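Local coordinates for protein thiazoline oxidase/subtilisin-like protease (Prochloron didemni, PDB 4H6X) that probably cleaves patellamide precursor peptides and joins their ends by transamidation, acting as a subtilisin-like maturation protease, at residues G40-T45 / D108-V113; E50-S55 / V118-S123; S55-Y60 / R133-P138. All coordinates share one frame; numbering follows the deposited sequence.

Interaction 1. Residues G40-T45 / D108-V113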
ATOM      1  N   GLY A  40       1.268   8.454  -6.841  1.00 24.91           N
ATOM      2  CA  GLY A  40       0.764   9.786  -7.236  1.00 24.65           C
ATOM      3  C   GLY A  40       0.497  10.702  -6.052  1.00 24.75           C
ATOM      4  O   GLY A  40       0.957  10.457  -4.926  1.00 23.05           O
ATOM      5  N   ASP A  41      -0.265  11.759  -6.315  1.00 24.52           N
ATOM      6  CA  ASP A  41      -0.563  12.791  -5.345  1.00 26.08           C
ATOM      7  C   ASP A  41      -1.979  12.573  -4.784  1.00 26.43           C
ATOM      8  O   ASP A  41      -2.962  12.803  -5.487  1.00 26.18           O
ATOM      9  CB  ASP A  41      -0.449  14.171  -6.017  1.00 26.76           C
ATOM     10  CG  ASP A  41      -0.532  15.319  -5.034  1.00 28.83           C
ATOM     11  OD1 ASP A  41      -0.611  15.079  -3.822  1.00 27.48           O
ATOM     12  OD2 ASP A  41      -0.513  16.484  -5.478  1.00 30.12           O
ATOM     13  N   PRO A  42      -2.080  12.140  -3.515  1.00 26.49           N
ATOM     14  CA  PRO A  42      -3.361  11.835  -2.890  1.00 26.42           C
ATOM     15  C   PRO A  42      -4.078  13.093  -2.402  1.00 26.78           C
ATOM     16  O   PRO A  42      -3.465  14.159  -2.255  1.00 26.36           O
ATOM     17  CB  PRO A  42      -2.954  10.982  -1.688  1.00 25.94           C
ATOM     18  CG  PRO A  42      -1.661  11.573  -1.281  1.00 25.90           C
ATOM     19  CD  PRO A  42      -0.965  11.939  -2.575  1.00 25.63           C
ATOM     20  N   ASP A  43      -5.367  12.946  -2.130  1.00 27.40           N
ATOM     21  CA  ASP A  43      -6.227  14.081  -1.794  1.00 27.00           C
ATOM     22  C   ASP A  43      -6.396  14.129  -0.280  1.00 26.73           C
ATOM     23  O   ASP A  43      -7.176  13.378   0.286  1.00 27.04           O
ATOM     24  CB  ASP A  43      -7.571  13.927  -2.524  1.00 26.35           C
ATOM     25  CG  ASP A  43      -8.569  15.054  -2.218  1.00 29.33           C
ATOM     26  OD1 ASP A  43      -8.253  15.988  -1.449  1.00 28.68           O
ATOM     27  OD2 ASP A  43      -9.692  14.980  -2.761  1.00 28.51           O
ATOM     28  N   TYR A  44      -5.648  15.016   0.367  1.00 27.71           N
ATOM     29  CA  TYR A  44      -5.658  15.137   1.830  1.00 30.97           C
ATOM     30  C   TYR A  44      -6.873  15.864   2.416  1.00 32.26           C
ATOM     31  O   TYR A  44      -6.938  16.043   3.630  1.00 33.27           O
ATOM     32  CB  TYR A  44      -4.391  15.856   2.309  1.00 31.53           C
ATOM     33  CG  TYR A  44      -3.161  14.996   2.420  1.00 31.59           C
ATOM     34  CD1 TYR A  44      -3.148  13.673   1.949  1.00 31.58           C
ATOM     35  CD2 TYR A  44      -1.990  15.509   2.966  1.00 30.55           C
ATOM     36  CE1 TYR A  44      -2.006  12.888   2.050  1.00 30.31           C
ATOM     37  CE2 TYR A  44      -0.854  14.727   3.068  1.00 29.38           C
ATOM     38  CZ  TYR A  44      -0.865  13.425   2.604  1.00 29.24           C
ATOM     39  OH  TYR A  44       0.284  12.654   2.695  1.00 29.31           O
ATOM     40  N   THR A  45      -7.813  16.289   1.576  1.00 32.73           N
ATOM     41  CA  THR A  45      -9.081  16.848   2.081  1.00 35.48           C
ATOM     42  C   THR A  45     -10.098  15.761   2.447  1.00 36.22           C
ATOM     43  O   THR A  45     -11.109  16.058   3.070  1.00 35.98           O
ATOM     44  CB  THR A  45      -9.751  17.844   1.098  1.00 34.33           C
ATOM     45  OG1 THR A  45     -10.176  17.159  -0.092  1.00 35.35           O
ATOM     46  CG2 THR A  45      -8.815  18.981   0.733  1.00 33.93           C
ATOM     47  N   ASP A 108      -5.320   9.019  -8.486  1.00 24.09           N
ATOM     48  CA  ASP A 108      -6.450   8.236  -8.005  1.00 25.99           C
ATOM     49  C   ASP A 108      -5.924   7.013  -7.231  1.00 25.91           C
ATOM     50  O   ASP A 108      -6.407   6.691  -6.146  1.00 25.72           O
ATOM     51  CB  ASP A 108      -7.311   7.788  -9.191  1.00 26.35           C
ATOM     52  CG  ASP A 108      -8.455   6.895  -8.778  1.00 27.99           C
ATOM     53  OD1 ASP A 108      -9.495   7.441  -8.374  1.00 29.05           O
ATOM     54  OD2 ASP A 108      -8.314   5.656  -8.867  1.00 27.50           O
ATOM     55  N   HIS A 109      -4.924   6.356  -7.813  1.00 25.62           N
ATOM     56  CA  HIS A 109      -4.294   5.172  -7.225  1.00 27.03           C
ATOM     57  C   HIS A 109      -3.662   5.507  -5.861  1.00 26.24           C
ATOM     58  O   HIS A 109      -3.822   4.772  -4.881  1.00 26.91           O
ATOM     59  CB  HIS A 109      -3.259   4.642  -8.220  1.00 26.69           C
ATOM     60  CG  HIS A 109      -2.669   3.329  -7.840  1.00 30.19           C
ATOM     61  ND1 HIS A 109      -1.560   3.219  -7.028  1.00 30.16           N
ATOM     62  CD2 HIS A 109      -3.015   2.066  -8.181  1.00 29.72           C
ATOM     63  CE1 HIS A 109      -1.261   1.942  -6.868  1.00 31.43           C
ATOM     64  NE2 HIS A 109      -2.133   1.224  -7.554  1.00 32.04           N
ATOM     65  N   ALA A 110      -2.976   6.647  -5.799  1.00 25.54           N
ATOM     66  CA  ALA A 110      -2.407   7.162  -4.569  1.00 25.23           C
ATOM     67  C   ALA A 110      -3.458   7.365  -3.479  1.00 25.43           C
ATOM     68  O   ALA A 110      -3.203   7.043  -2.326  1.00 23.61           O
ATOM     69  CB  ALA A 110      -1.668   8.471  -4.830  1.00 24.73           C
ATOM     70  N   CYS A 111      -4.627   7.907  -3.835  1.00 26.39           N
ATOM     71  CA  CYS A 111      -5.681   8.110  -2.818  1.00 26.27           C
ATOM     72  C   CYS A 111      -6.119   6.785  -2.241  1.00 24.65           C
ATOM     73  O   CYS A 111      -6.311   6.664  -1.036  1.00 25.34           O
ATOM     74  CB  CYS A 111      -6.923   8.800  -3.382  1.00 28.00           C
ATOM     75  SG  CYS A 111      -6.709  10.535  -3.809  1.00 34.07           S
ATOM     76  N   HIS A 112      -6.316   5.821  -3.129  1.00 23.75           N
ATOM     77  CA  HIS A 112      -6.799   4.508  -2.765  1.00 25.30           C
ATOM     78  C   HIS A 112      -5.772   3.797  -1.877  1.00 24.27           C
ATOM     79  O   HIS A 112      -6.096   3.361  -0.771  1.00 24.45           O
ATOM     80  CB  HIS A 112      -7.070   3.679  -4.022  1.00 25.34           C
ATOM     81  CG  HIS A 112      -8.079   2.598  -3.819  1.00 29.76           C
ATOM     82  ND1 HIS A 112      -7.753   1.365  -3.298  1.00 29.45           N
ATOM     83  CD2 HIS A 112      -9.416   2.568  -4.055  1.00 31.42           C
ATOM     84  CE1 HIS A 112      -8.841   0.616  -3.231  1.00 32.15           C
ATOM     85  NE2 HIS A 112      -9.863   1.321  -3.687  1.00 32.46           N
ATOM     86  N   VAL A 113      -4.551   3.673  -2.389  1.00 23.14           N
ATOM     87  CA  VAL A 113      -3.451   2.999  -1.677  1.00 24.50           C
ATOM     88  C   VAL A 113      -3.223   3.628  -0.304  1.00 23.58           C
ATOM     89  O   VAL A 113      -3.155   2.924   0.678  1.00 24.24           O
ATOM     90  CB  VAL A 113      -2.158   3.009  -2.537  1.00 25.03           C
ATOM     91  CG1 VAL A 113      -0.905   2.783  -1.696  1.00 27.12           C
ATOM     92  CG2 VAL A 113      -2.271   1.951  -3.615  1.00 25.93           C
TER
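In the subtilisin-like fold of this protease, G40, P42 and D43 of the loop leaving strand 34-39 pack against A110 and C111 of helix 101-118. That helix carries H109, which hydrogen-bonds both D39 and S274, consistent with the Asp-His-Ser triad of subtilases. The contact therefore joins the two elements that bring D39 and H109 together.

No hydrogen bond crosses it. A110 CB points at the loop and lies 3.3 Å from G40 O. A side chain on G40 would point toward the helix and put its CB 3.6 Å from A110 CB, so glycine fits here. Two residues on, P42 CD reaches the same methyl, 4.2 Å from A110 CB. C111 SG lies anti to its own carbonyl carbon (chi1 -70°). It meets the backbone at and just after the proline: SG is 3.7 Å from P42 CA and 3.2 Å from D43 N.

The polar end of D43 turns away from the helix. Its OD2 accepts from C263 N, and its OD1 closes an Asx turn. T45 N, at 3.1 Å from D43 OD1, and T45 OG1, at 2.6 Å from D43 OD1, both reach that oxygen from the same face of the carboxylate.

Interaction 2. Residues E50-S55 / V118-S123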
ATOM      1  N   GLU A  50      -8.420  12.602   8.011  1.00 34.12           N
ATOM      2  CA  GLU A  50      -8.618  13.471   9.176  1.00 36.62           C
ATOM      3  C   GLU A  50      -8.086  12.828  10.466  1.00 33.22           C
ATOM      4  O   GLU A  50      -8.656  11.874  10.988  1.00 31.93           O
ATOM      5  CB  GLU A  50     -10.109  13.830   9.315  1.00 40.97           C
ATOM      6  CG  GLU A  50     -10.462  14.550  10.601  1.00 48.66           C
ATOM      7  CD  GLU A  50      -9.842  15.919  10.664  1.00 53.47           C
ATOM      8  OE1 GLU A  50     -10.363  16.829   9.988  1.00 59.71           O
ATOM      9  OE2 GLU A  50      -8.834  16.075  11.386  1.00 57.87           O
ATOM     10  N   GLY A  51      -6.990  13.367  10.977  1.00 34.80           N
ATOM     11  CA  GLY A  51      -6.333  12.786  12.139  1.00 36.11           C
ATOM     12  C   GLY A  51      -5.234  11.777  11.797  1.00 36.19           C
ATOM     13  O   GLY A  51      -4.554  11.302  12.691  1.00 36.70           O
ATOM     14  N   ALA A  52      -5.064  11.441  10.514  1.00 34.47           N
ATOM     15  CA  ALA A  52      -3.960  10.584  10.083  1.00 32.07           C
ATOM     16  C   ALA A  52      -2.651  11.361  10.158  1.00 32.79           C
ATOM     17  O   ALA A  52      -2.618  12.570   9.912  1.00 33.29           O
ATOM     18  CB  ALA A  52      -4.194  10.071   8.667  1.00 32.13           C
ATOM     19  N   GLU A  53      -1.572  10.684  10.530  1.00 32.40           N
ATOM     20  CA  GLU A  53      -0.260  11.310  10.511  1.00 33.24           C
ATOM     21  C   GLU A  53       0.294  11.232   9.088  1.00 30.82           C
ATOM     22  O   GLU A  53       1.214  10.461   8.826  1.00 28.34           O
ATOM     23  CB  GLU A  53       0.686  10.614  11.492  1.00 36.30           C
ATOM     24  CG  GLU A  53       0.968  11.395  12.759  1.00 45.77           C
ATOM     25  CD  GLU A  53       2.253  12.177  12.654  1.00 49.79           C
ATOM     26  OE1 GLU A  53       3.333  11.587  12.913  1.00 51.92           O
ATOM     27  OE2 GLU A  53       2.178  13.381  12.308  1.00 53.43           O
ATOM     28  N   VAL A  54      -0.280  12.026   8.177  1.00 29.27           N
ATOM     29  CA  VAL A  54       0.151  12.046   6.775  1.00 28.38           C
ATOM     30  C   VAL A  54       0.835  13.360   6.419  1.00 29.08           C
ATOM     31  O   VAL A  54       0.448  14.416   6.914  1.00 27.03           O
ATOM     32  CB  VAL A  54      -1.017  11.809   5.785  1.00 28.21           C
ATOM     33  CG1 VAL A  54      -1.497  10.367   5.841  1.00 28.16           C
ATOM     34  CG2 VAL A  54      -2.170  12.791   6.009  1.00 29.43           C
ATOM     35  N   SER A  55       1.837  13.304   5.544  1.00 27.53           N
ATOM     36  CA  SER A  55       2.423  14.532   4.985  1.00 28.57           C
ATOM     37  C   SER A  55       3.019  14.230   3.615  1.00 27.81           C
ATOM     38  O   SER A  55       3.354  13.072   3.326  1.00 26.88           O
ATOM     39  CB  SER A  55       3.506  15.083   5.907  1.00 28.87           C
ATOM     40  OG  SER A  55       4.550  14.142   6.023  1.00 30.02           O
ATOM     41  N   VAL A 118      -3.695   3.848   5.743  1.00 24.26           N
ATOM     42  CA  VAL A 118      -3.765   4.756   6.890  1.00 26.17           C
ATOM     43  C   VAL A 118      -5.119   5.422   7.160  1.00 27.17           C
ATOM     44  O   VAL A 118      -5.243   6.223   8.092  1.00 27.43           O
ATOM     45  CB  VAL A 118      -2.636   5.809   6.835  1.00 26.35           C
ATOM     46  CG1 VAL A 118      -3.016   6.994   5.946  1.00 26.77           C
ATOM     47  CG2 VAL A 118      -2.251   6.272   8.231  1.00 26.57           C
ATOM     48  N   GLY A 119      -6.128   5.102   6.364  1.00 28.93           N
ATOM     49  CA  GLY A 119      -7.450   5.691   6.591  1.00 31.93           C
ATOM     50  C   GLY A 119      -7.911   5.496   8.031  1.00 32.70           C
ATOM     51  O   GLY A 119      -7.746   4.415   8.607  1.00 33.76           O
ATOM     52  N   GLN A 120      -8.488   6.544   8.607  1.00 34.92           N
ATOM     53  CA  GLN A 120      -8.892   6.534  10.018  1.00 34.51           C
ATOM     54  C   GLN A 120     -10.126   5.675  10.291  1.00 32.96           C
ATOM     55  O   GLN A 120     -11.024   5.565   9.445  1.00 31.71           O
ATOM     56  CB  GLN A 120      -9.070   7.964  10.530  1.00 35.46           C
ATOM     57  CG  GLN A 120      -7.801   8.797  10.416  1.00 35.02           C
ATOM     58  CD  GLN A 120      -6.648   8.219  11.221  1.00 37.38           C
ATOM     59  OE1 GLN A 120      -5.788   7.501  10.686  1.00 38.08           O
ATOM     60  NE2 GLN A 120      -6.624   8.522  12.511  1.00 34.20           N
ATOM     61  N   GLU A 121     -10.168   5.045  11.461  1.00 32.06           N
ATOM     62  CA  GLU A 121     -11.332   4.221  11.790  1.00 33.57           C
ATOM     63  C   GLU A 121     -12.560   5.137  11.893  1.00 34.31           C
ATOM     64  O   GLU A 121     -12.422   6.293  12.270  1.00 35.65           O
ATOM     65  CB  GLU A 121     -11.115   3.453  13.091  1.00 32.95           C
ATOM     66  CG  GLU A 121     -12.124   2.344  13.300  1.00 32.98           C
ATOM     67  CD  GLU A 121     -11.995   1.652  14.646  1.00 32.50           C
ATOM     68  OE1 GLU A 121     -11.238   2.123  15.526  1.00 34.39           O
ATOM     69  OE2 GLU A 121     -12.664   0.624  14.810  1.00 32.02           O
ATOM     70  N   HIS A 122     -13.728   4.620  11.517  1.00 36.67           N
ATOM     71  CA  HIS A 122     -15.008   5.355  11.554  1.00 40.85           C
ATOM     72  C   HIS A 122     -15.193   6.327  10.387  1.00 40.95           C
ATOM     73  O   HIS A 122     -16.250   6.926  10.241  1.00 42.92           O
ATOM     74  CB  HIS A 122     -15.237   6.056  12.909  1.00 41.29           C
ATOM     75  CG  HIS A 122     -14.927   5.191  14.092  1.00 41.87           C
ATOM     76  ND1 HIS A 122     -15.633   4.041  14.380  1.00 43.23           N
ATOM     77  CD2 HIS A 122     -13.979   5.303  15.054  1.00 40.81           C
ATOM     78  CE1 HIS A 122     -15.131   3.482  15.469  1.00 42.47           C
ATOM     79  NE2 HIS A 122     -14.128   4.228  15.895  1.00 42.53           N
ATOM     80  N   SER A 123     -14.171   6.456   9.544  1.00 40.10           N
ATOM     81  CA  SER A 123     -14.271   7.235   8.320  1.00 36.06           C
ATOM     82  C   SER A 123     -14.798   6.317   7.215  1.00 36.44           C
ATOM     83  O   SER A 123     -15.036   5.139   7.469  1.00 39.08           O
ATOM     84  CB  SER A 123     -12.902   7.820   7.964  1.00 36.31           C
ATOM     85  OG  SER A 123     -12.136   6.902   7.201  1.00 35.19           O
TER
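Q120 sets its side chain against the backbone of E50, G51 and A52, at the N-terminal side of strand 53-56. Its CB points toward that segment and is 4.0 Å from E50 O. CG is anti to the carbonyl carbon (chi1 -59°), which brings CG to 3.2 Å from E50 O. The chain then bends at chi2 (-61°) and sets CD 3.7 Å from A52 N. The amide ends between two residues. It lies beside A52 CA and CB on one hand and beside the carbonyl group of G51 on the other.

An alanine in place of Q120 would probably open a gap beside E50 O, G51 and A52, since CG and the amide that pack there would be gone.

G51 has a positive phi (92°), where a side chain would collide with E50 O, so glycine is called for. Next to the glutamine the contact turns apolar. A52 CB is 4.3 Å from V118 CG1, and V54 CG1 meets the same methyl of V118 at 3.7 Å. The two valine side chains cross obliquely.

The backbone of Q120 is held in a type II turn from Q120 to S123. S123 OG lies 2.8 Å from Q120 O, in the carbonyl plane and on a lone pair, and S123 N also bonds this oxygen. Backbone bonds tie Q120 to C48 and G119 to G127.

The contact lies at the surface of the protein. It packs the C-terminal end of helix 101-118 and the loop after it against the N-terminal side of edge strand 53-56. V118 and V54 also touch V134, on the neighbouring strand 133-138.

Interaction 3. Residues S55-Y60 / R133-P138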
ATOM      1  N   SER A  55       1.837  13.304   5.544  1.00 27.53           N
ATOM      2  CA  SER A  55       2.423  14.532   4.985  1.00 28.57           C
ATOM      3  C   SER A  55       3.019  14.230   3.615  1.00 27.81           C
ATOM      4  O   SER A  55       3.354  13.072   3.326  1.00 26.88           O
ATOM      5  CB  SER A  55       3.506  15.083   5.907  1.00 28.87           C
ATOM      6  OG  SER A  55       4.550  14.142   6.023  1.00 30.02           O
ATOM      7  N   LYS A  56       3.133  15.260   2.777  1.00 26.22           N
ATOM      8  CA  LYS A  56       3.707  15.098   1.442  1.00 28.73           C
ATOM      9  C   LYS A  56       5.119  15.649   1.365  1.00 29.28           C
ATOM     10  O   LYS A  56       5.385  16.746   1.843  1.00 29.72           O
ATOM     11  CB  LYS A  56       2.854  15.792   0.371  1.00 29.40           C
ATOM     12  CG  LYS A  56       1.440  15.260   0.254  1.00 30.26           C
ATOM     13  CD  LYS A  56       0.679  15.996  -0.829  1.00 31.07           C
ATOM     14  CE  LYS A  56      -0.815  15.812  -0.652  1.00 33.51           C
ATOM     15  NZ  LYS A  56      -1.591  16.345  -1.814  1.00 30.96           N
ATOM     16  N   VAL A  57       6.009  14.883   0.742  1.00 26.85           N
ATOM     17  CA  VAL A  57       7.317  15.369   0.368  1.00 27.45           C
ATOM     18  C   VAL A  57       7.440  15.165  -1.142  1.00 28.52           C
ATOM     19  O   VAL A  57       7.571  14.035  -1.604  1.00 27.25           O
ATOM     20  CB  VAL A  57       8.453  14.646   1.150  1.00 27.61           C
ATOM     21  CG1 VAL A  57       9.823  15.057   0.616  1.00 27.85           C
ATOM     22  CG2 VAL A  57       8.358  14.957   2.645  1.00 25.58           C
ATOM     23  N   PHE A  58       7.353  16.261  -1.895  1.00 28.68           N
ATOM     24  CA  PHE A  58       7.456  16.228  -3.352  1.00 30.40           C
ATOM     25  C   PHE A  58       8.919  16.152  -3.739  1.00 29.87           C
ATOM     26  O   PHE A  58       9.715  16.923  -3.224  1.00 32.83           O
ATOM     27  CB  PHE A  58       6.818  17.476  -3.996  1.00 30.04           C
ATOM     28  CG  PHE A  58       5.335  17.531  -3.855  1.00 28.92           C
ATOM     29  CD1 PHE A  58       4.510  17.029  -4.855  1.00 30.45           C
ATOM     30  CD2 PHE A  58       4.753  18.067  -2.721  1.00 29.36           C
ATOM     31  CE1 PHE A  58       3.132  17.064  -4.714  1.00 28.15           C
ATOM     32  CE2 PHE A  58       3.381  18.105  -2.573  1.00 28.38           C
ATOM     33  CZ  PHE A  58       2.569  17.599  -3.570  1.00 29.04           C
ATOM     34  N   PRO A  59       9.279  15.230  -4.652  1.00 28.29           N
ATOM     35  CA  PRO A  59      10.678  15.151  -5.098  1.00 28.62           C
ATOM     36  C   PRO A  59      11.098  16.532  -5.611  1.00 28.98           C
ATOM     37  O   PRO A  59      10.453  17.069  -6.516  1.00 29.84           O
ATOM     38  CB  PRO A  59      10.625  14.136  -6.249  1.00 27.55           C
ATOM     39  CG  PRO A  59       9.409  13.319  -5.973  1.00 28.90           C
ATOM     40  CD  PRO A  59       8.419  14.273  -5.363  1.00 27.75           C
ATOM     41  N   TYR A  60      12.153  17.101  -5.031  1.00 27.14           N
ATOM     42  CA  TYR A  60      12.541  18.476  -5.340  1.00 25.99           C
ATOM     43  C   TYR A  60      13.106  18.639  -6.760  1.00 26.80           C
ATOM     44  O   TYR A  60      13.213  19.766  -7.276  1.00 26.47           O
ATOM     45  CB  TYR A  60      13.528  18.974  -4.295  1.00 26.72           C
ATOM     46  CG  TYR A  60      14.746  18.074  -4.133  1.00 25.04           C
ATOM     47  CD1 TYR A  60      15.888  18.285  -4.892  1.00 24.23           C
ATOM     48  CD2 TYR A  60      14.731  17.004  -3.242  1.00 23.53           C
ATOM     49  CE1 TYR A  60      16.994  17.473  -4.758  1.00 24.18           C
ATOM     50  CE2 TYR A  60      15.833  16.174  -3.097  1.00 23.57           C
ATOM     51  CZ  TYR A  60      16.960  16.421  -3.854  1.00 23.65           C
ATOM     52  OH  TYR A  60      18.040  15.608  -3.750  1.00 21.79           O
ATOM     53  N   ARG A 133       2.949   6.625  10.903  1.00 28.86           N
ATOM     54  CA  ARG A 133       3.286   7.868  10.209  1.00 29.05           C
ATOM     55  C   ARG A 133       3.423   7.557   8.720  1.00 29.23           C
ATOM     56  O   ARG A 133       4.092   6.590   8.333  1.00 29.01           O
ATOM     57  CB  ARG A 133       4.600   8.435  10.761  1.00 32.56           C
ATOM     58  CG  ARG A 133       5.066   9.758  10.159  1.00 35.02           C
ATOM     59  CD  ARG A 133       6.223  10.326  10.974  1.00 38.72           C
ATOM     60  NE  ARG A 133       6.899  11.424  10.288  1.00 43.43           N
ATOM     61  CZ  ARG A 133       8.083  11.326   9.685  1.00 44.80           C
ATOM     62  NH1 ARG A 133       8.750  10.176   9.684  1.00 47.64           N
ATOM     63  NH2 ARG A 133       8.610  12.387   9.089  1.00 46.24           N
ATOM     64  N   VAL A 134       2.762   8.353   7.885  1.00 26.86           N
ATOM     65  CA  VAL A 134       2.831   8.129   6.447  1.00 26.46           C
ATOM     66  C   VAL A 134       3.338   9.382   5.747  1.00 25.50           C
ATOM     67  O   VAL A 134       2.842  10.489   6.011  1.00 23.74           O
ATOM     68  CB  VAL A 134       1.467   7.714   5.856  1.00 26.89           C
ATOM     69  CG1 VAL A 134       1.499   7.802   4.332  1.00 26.58           C
ATOM     70  CG2 VAL A 134       1.089   6.303   6.309  1.00 26.87           C
ATOM     71  N   ILE A 135       4.340   9.194   4.886  1.00 23.80           N
ATOM     72  CA  ILE A 135       4.811  10.246   3.976  1.00 23.34           C
ATOM     73  C   ILE A 135       4.490   9.837   2.543  1.00 24.78           C
ATOM     74  O   ILE A 135       4.961   8.800   2.060  1.00 24.49           O
ATOM     75  CB  ILE A 135       6.332  10.495   4.101  1.00 24.14           C
ATOM     76  CG1 ILE A 135       6.673  10.998   5.516  1.00 24.55           C
ATOM     77  CG2 ILE A 135       6.827  11.478   3.017  1.00 23.96           C
ATOM     78  CD1 ILE A 135       8.168  11.020   5.841  1.00 25.50           C
ATOM     79  N   ASN A 136       3.652  10.629   1.882  1.00 23.51           N
ATOM     80  CA  ASN A 136       3.451  10.481   0.450  1.00 23.76           C
ATOM     81  C   ASN A 136       4.537  11.233  -0.314  1.00 22.06           C
ATOM     82  O   ASN A 136       4.810  12.402  -0.029  1.00 23.95           O
ATOM     83  CB  ASN A 136       2.062  10.984   0.048  1.00 23.59           C
ATOM     84  CG  ASN A 136       0.960   9.978   0.356  1.00 25.84           C
ATOM     85  OD1 ASN A 136       0.766   9.002  -0.379  1.00 27.28           O
ATOM     86  ND2 ASN A 136       0.218  10.225   1.418  1.00 23.27           N
ATOM     87  N   MET A 137       5.160  10.566  -1.279  1.00 22.57           N
ATOM     88  CA  MET A 137       6.123  11.223  -2.165  1.00 21.95           C
ATOM     89  C   MET A 137       5.566  11.189  -3.595  1.00 23.01           C
ATOM     90  O   MET A 137       5.861  10.257  -4.365  1.00 21.86           O
ATOM     91  CB  MET A 137       7.487  10.532  -2.088  1.00 22.75           C
ATOM     92  CG  MET A 137       8.599  11.268  -2.833  1.00 22.55           C
ATOM     93  SD  MET A 137      10.141  10.324  -2.957  1.00 24.86           S
ATOM     94  CE  MET A 137      10.522  10.115  -1.227  1.00 20.88           C
ATOM     95  N   PRO A 138       4.727  12.184  -3.954  1.00 22.67           N
ATOM     96  CA  PRO A 138       3.999  12.089  -5.232  1.00 23.22           C
ATOM     97  C   PRO A 138       4.917  12.169  -6.444  1.00 24.05           C
ATOM     98  O   PRO A 138       5.872  12.941  -6.436  1.00 24.06           O
ATOM     99  CB  PRO A 138       3.080  13.319  -5.207  1.00 23.47           C
ATOM    100  CG  PRO A 138       2.923  13.633  -3.755  1.00 24.48           C
ATOM    101  CD  PRO A 138       4.290  13.351  -3.173  1.00 22.76           C
TER
HETATM  102  O   HOH W   1       3.858  12.218   7.896  1.00 28.32           O
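S55 and K56 pair in parallel with I135 and N136, the edge pairing of the central sheet. S55 N gives a bond to V134 O at 3.0 Å. S55 O takes one from N136 N at 2.9 Å. V57 N then bonds N136 O at 2.9 Å, the straightest of the three (163°). M137 CA follows with a CA-H...O contact to V57 O.

Side chains close around this ladder. V57 CG2 meets I135 CG2 at 3.8 Å. Beyond strand 53-56, the F58 ring has P138 over one face in a CH-pi contact, P138 CD lying 4.3 Å from the ring centroid and offset toward the rim. P59 CG meets M137 CG at 3.8 Å. At the other end a water bridges S55 OG and V134 O, donating to the carbonyl.

Farther out, K56 runs extended beyond CG, and its NZ reaches D41 in a salt bridge. N136, on the same face, bonds Y44 OH through its ND2, and its OD1 accepts from T114 OG1.

Strand 53-56 is an outermost strand of the sheet. Strand 133-138 separates it from strand 34-39. Three helices, 101-118 the last, link the two strands in sequence, a beta-alpha-beta type of connection, and M137 packs on helix 154-165.

Interactions 1 and 3 are buried, while interaction 2 lies at the surface. Interactions 1 and 2 both use helix 101-118, the first in its body and the second at its C-terminal end. Interactions 2 and 3 share S55 and strand 53-56. Their chemistry differs. Only interaction 3 has backbone hydrogen bonds across it, as expected of paired strands. Interaction 1 is close packing of a small methyl and a sulfur against loop backbone. Interaction 2 mixes a glutamine lying on backbone with a small apolar patch of A52, V54 and V118. The D41 and Y44 side chains tie interaction 1 to interaction 3, and Y44 OH probably also hydrogen-bonds O of the shared S55.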